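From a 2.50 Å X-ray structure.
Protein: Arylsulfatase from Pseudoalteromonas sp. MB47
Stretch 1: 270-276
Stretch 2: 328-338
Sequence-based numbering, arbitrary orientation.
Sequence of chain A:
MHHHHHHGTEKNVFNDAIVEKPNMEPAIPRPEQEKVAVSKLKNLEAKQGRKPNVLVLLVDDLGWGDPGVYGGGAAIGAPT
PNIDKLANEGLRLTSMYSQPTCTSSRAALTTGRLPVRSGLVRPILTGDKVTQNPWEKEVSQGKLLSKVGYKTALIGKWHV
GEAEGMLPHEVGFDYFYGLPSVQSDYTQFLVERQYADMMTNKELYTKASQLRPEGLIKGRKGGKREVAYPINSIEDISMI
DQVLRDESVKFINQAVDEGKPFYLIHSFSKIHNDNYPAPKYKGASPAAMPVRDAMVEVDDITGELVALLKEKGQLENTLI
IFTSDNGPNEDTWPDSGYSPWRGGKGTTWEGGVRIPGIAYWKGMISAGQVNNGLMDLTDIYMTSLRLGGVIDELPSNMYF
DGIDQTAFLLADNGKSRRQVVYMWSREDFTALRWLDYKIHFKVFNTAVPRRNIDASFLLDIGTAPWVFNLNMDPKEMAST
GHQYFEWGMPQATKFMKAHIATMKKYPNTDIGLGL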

# COMPACT_ATOMS: atom_id res chain seq x y z
N LYS A 270 -19.40 30.40 4.45
CA LYS A 270 -18.35 29.90 3.57
C LYS A 270 -17.09 29.60 4.38
O LYS A 270 -16.85 30.22 5.42
CB LYS A 270 -18.06 30.92 2.48
CG LYS A 270 -19.18 31.04 1.46
CD LYS A 270 -19.16 32.39 0.76
CE LYS A 270 -20.27 32.48 -0.28
NZ LYS A 270 -21.62 32.25 0.30
N ILE A 271 -16.28 28.65 3.90
CA ILE A 271 -16.47 27.95 2.65
C ILE A 271 -16.92 26.50 2.87
O ILE A 271 -16.45 25.58 2.21
CB ILE A 271 -15.16 27.95 1.81
CG1 ILE A 271 -14.01 27.33 2.61
CG2 ILE A 271 -14.80 29.36 1.39
CD1 ILE A 271 -12.76 27.10 1.80
N HIS A 272 -17.83 26.31 3.82
CA HIS A 272 -18.40 24.99 4.06
C HIS A 272 -19.22 24.55 2.85
O HIS A 272 -19.86 25.36 2.17
CB HIS A 272 -19.28 25.01 5.31
CG HIS A 272 -19.39 23.69 5.99
ND1 HIS A 272 -20.08 22.62 5.45
CD2 HIS A 272 -18.91 23.26 7.18
CE1 HIS A 272 -20.01 21.59 6.28
NE2 HIS A 272 -19.31 21.95 7.34
N ASN A 273 -19.19 23.25 2.58
CA ASN A 273 -20.02 22.70 1.51
C ASN A 273 -21.48 22.68 1.95
O ASN A 273 -21.79 22.59 3.14
CB ASN A 273 -19.56 21.29 1.15
CG ASN A 273 -20.10 20.24 2.10
OD1 ASN A 273 -19.70 20.17 3.27
ND2 ASN A 273 -21.01 19.40 1.61
N ASP A 274 -22.40 22.78 0.98
CA ASP A 274 -22.10 22.98 -0.43
C ASP A 274 -22.07 24.48 -0.72
O ASP A 274 -23.01 25.20 -0.39
CB ASP A 274 -23.16 22.29 -1.29
CG ASP A 274 -23.30 20.82 -0.96
OD1 ASP A 274 -22.29 20.09 -1.06
OD2 ASP A 274 -24.41 20.39 -0.57
N ASN A 275 -20.98 24.95 -1.33
CA ASN A 275 -20.78 26.37 -1.53
C ASN A 275 -21.66 26.89 -2.66
O ASN A 275 -21.65 26.35 -3.77
CB ASN A 275 -19.31 26.67 -1.84
CG ASN A 275 -18.46 26.75 -0.60
OD1 ASN A 275 -18.53 27.72 0.15
ND2 ASN A 275 -17.66 25.72 -0.36
N TYR A 276 -22.41 27.95 -2.37
CA TYR A 276 -23.26 28.63 -3.35
C TYR A 276 -23.05 30.13 -3.20
O TYR A 276 -23.76 30.80 -2.43
CB TYR A 276 -24.72 28.24 -3.18
CG TYR A 276 -25.04 26.91 -3.81
CD1 TYR A 276 -25.40 26.82 -5.14
CD2 TYR A 276 -24.95 25.73 -3.08
CE1 TYR A 276 -25.68 25.61 -5.73
CE2 TYR A 276 -25.22 24.51 -3.66
CZ TYR A 276 -25.59 24.45 -4.99
OH TYR A 276 -25.86 23.24 -5.57
N PRO A 328 -8.93 22.37 5.76
CA PRO A 328 -9.81 22.15 4.60
C PRO A 328 -10.56 20.83 4.69
O PRO A 328 -10.02 19.82 5.15
CB PRO A 328 -8.85 22.17 3.41
CG PRO A 328 -7.54 21.73 3.98
CD PRO A 328 -7.50 22.26 5.40
N ASN A 329 -11.81 20.85 4.25
CA ASN A 329 -12.64 19.65 4.17
C ASN A 329 -12.35 18.97 2.83
O ASN A 329 -13.06 19.18 1.85
CB ASN A 329 -14.11 20.00 4.32
CG ASN A 329 -14.99 18.77 4.39
OD1 ASN A 329 -14.55 17.65 4.12
ND2 ASN A 329 -16.25 18.96 4.77
N GLU A 330 -11.30 18.15 2.80
CA GLU A 330 -10.95 17.46 1.57
C GLU A 330 -11.98 16.41 1.17
O GLU A 330 -12.01 16.00 0.00
CB GLU A 330 -9.58 16.80 1.71
CG GLU A 330 -8.46 17.77 2.06
CD GLU A 330 -7.08 17.18 1.84
OE1 GLU A 330 -6.89 15.98 2.16
OE2 GLU A 330 -6.19 17.90 1.34
N ASP A 331 -12.83 15.97 2.10
CA ASP A 331 -13.77 14.91 1.80
C ASP A 331 -14.82 15.34 0.78
O ASP A 331 -15.36 14.49 0.06
CB ASP A 331 -14.47 14.43 3.07
CG ASP A 331 -13.53 13.73 4.03
OD1 ASP A 331 -12.71 14.42 4.67
OD2 ASP A 331 -13.61 12.49 4.13
N THR A 332 -15.12 16.63 0.70
CA THR A 332 -16.11 17.15 -0.23
C THR A 332 -15.48 17.72 -1.49
O THR A 332 -16.11 18.53 -2.18
CB THR A 332 -16.99 18.20 0.46
OG1 THR A 332 -16.18 19.25 0.99
CG2 THR A 332 -17.80 17.58 1.58
N TRP A 333 -14.26 17.32 -1.80
CA TRP A 333 -13.59 17.78 -3.01
C TRP A 333 -14.50 17.55 -4.22
O TRP A 333 -15.16 16.51 -4.31
CB TRP A 333 -12.26 17.04 -3.19
CG TRP A 333 -11.42 17.60 -4.28
CD1 TRP A 333 -10.45 18.55 -4.17
CD2 TRP A 333 -11.49 17.26 -5.67
NE1 TRP A 333 -9.91 18.82 -5.40
CE2 TRP A 333 -10.53 18.05 -6.34
CE3 TRP A 333 -12.28 16.37 -6.41
CZ2 TRP A 333 -10.33 17.96 -7.71
CZ3 TRP A 333 -12.08 16.30 -7.78
CH2 TRP A 333 -11.11 17.09 -8.41
N PRO A 334 -14.56 18.49 -5.19
CA PRO A 334 -13.75 19.71 -5.33
C PRO A 334 -14.31 20.94 -4.62
O PRO A 334 -13.85 22.04 -4.89
CB PRO A 334 -13.76 19.93 -6.85
CG PRO A 334 -15.11 19.44 -7.27
CD PRO A 334 -15.46 18.29 -6.34
N ASP A 335 -15.29 20.75 -3.74
CA ASP A 335 -15.80 21.84 -2.92
C ASP A 335 -14.98 21.94 -1.63
O ASP A 335 -15.48 21.76 -0.52
CB ASP A 335 -17.28 21.64 -2.64
CG ASP A 335 -17.99 22.93 -2.27
OD1 ASP A 335 -17.31 23.97 -2.16
OD2 ASP A 335 -19.23 22.91 -2.09
N SER A 336 -13.69 22.22 -1.81
CA SER A 336 -12.72 22.12 -0.74
C SER A 336 -11.70 23.24 -0.83
O SER A 336 -11.28 23.62 -1.93
CB SER A 336 -11.98 20.77 -0.79
OG SER A 336 -12.88 19.69 -0.82
N GLY A 337 -11.29 23.75 0.33
CA GLY A 337 -10.18 24.67 0.41
C GLY A 337 -8.86 23.93 0.22
O GLY A 337 -8.80 22.74 -0.10
N TYR A 338 -7.78 24.68 0.43
CA TYR A 338 -6.44 24.18 0.17
C TYR A 338 -5.53 24.42 1.36
O TYR A 338 -5.57 25.50 1.97
CB TYR A 338 -5.83 24.85 -1.07
CG TYR A 338 -4.32 24.85 -1.07
CD1 TYR A 338 -3.62 23.68 -1.32
CD2 TYR A 338 -3.60 26.00 -0.82
CE1 TYR A 338 -2.24 23.66 -1.32
CE2 TYR A 338 -2.22 26.00 -0.83
CZ TYR A 338 -1.54 24.82 -1.07
OH TYR A 338 -0.17 24.81 -1.07
O HOH W 1 -15.28 23.05 2.11
O HOH W 2 -16.95 21.95 4.33
O HOH W 3 -20.36 20.64 -2.79

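Cis peptide bonds precede both I271 and D274, neither of them a proline, in a loop of seven residues. This loop and a second segment with almost no regular secondary structure are joined largely through one carboxylate, that of D335: no backbone-to-backbone hydrogen bond joins the stretches, and both direct hydrogen bonds end on this side chain, which grips both the main chain and the side chain of a single partner, N275. The backbone amide N of N275 donates to OD2 of D335 at 2.8 Å, while ND2 of N275 donates to OD1 of D335 at a short 2.5 Å; both bonds are close to linear. An aspartate suits this place because its two oxygens can accept from two donors at once, and an asparagine is an apt counterpart because its amide supplies a second N-H alongside that of its own backbone. The other hydrogen of the same ND2 is used within the first loop, where N275 ND2 donates to I271 O at 2.8 Å, so the amide that reaches across also braces its own segment.

The CA-to-CB bonds of I271, N273 and N275 point toward the second stretch, whereas those of H272 and D274 point away. D335, with chi1 in the t well, answers with the largest area covered in the contact, and D335 OD2 also lies 3.3 Å from D274 CA.

The price of a carboxylate at this position is a neighbouring like charge, with OD1 of D274 4.3 Å from OD2 of D335. Water 3 lies between them and donates to both oxygens, at 2.6 Å from D274 OD1 and 2.6 Å from D335 OD2, and N273 ND2 donates to D274 OD1 at 3.0 Å. Two further waters span the gap: water 1 lies within hydrogen-bonding distance of the carbonyl oxygens of I271 and D335, and water 2 accepts from N273 N and N329 ND2, each at 3.1 Å.

Van der Waals packing completes the contact. The buried N273 sets CG 3.6 Å from CG2 of T332, whose hydroxyl turns to its own loop, OG1 donating to D335 O at 3.0 Å. With D335 N also donating to T332 O at 2.8 Å, T332 holds the aspartate's backbone at two points. Farther along, CD1 of I271 rests 3.8 Å from CA of G337; a CB on that glycine would point toward the first stretch and fall only 3.1 Å from the same methyl. The general lesson is that a modest interface, 293 Å² in all, can be organised around one carboxylate whose two oxygens both accept across the gap.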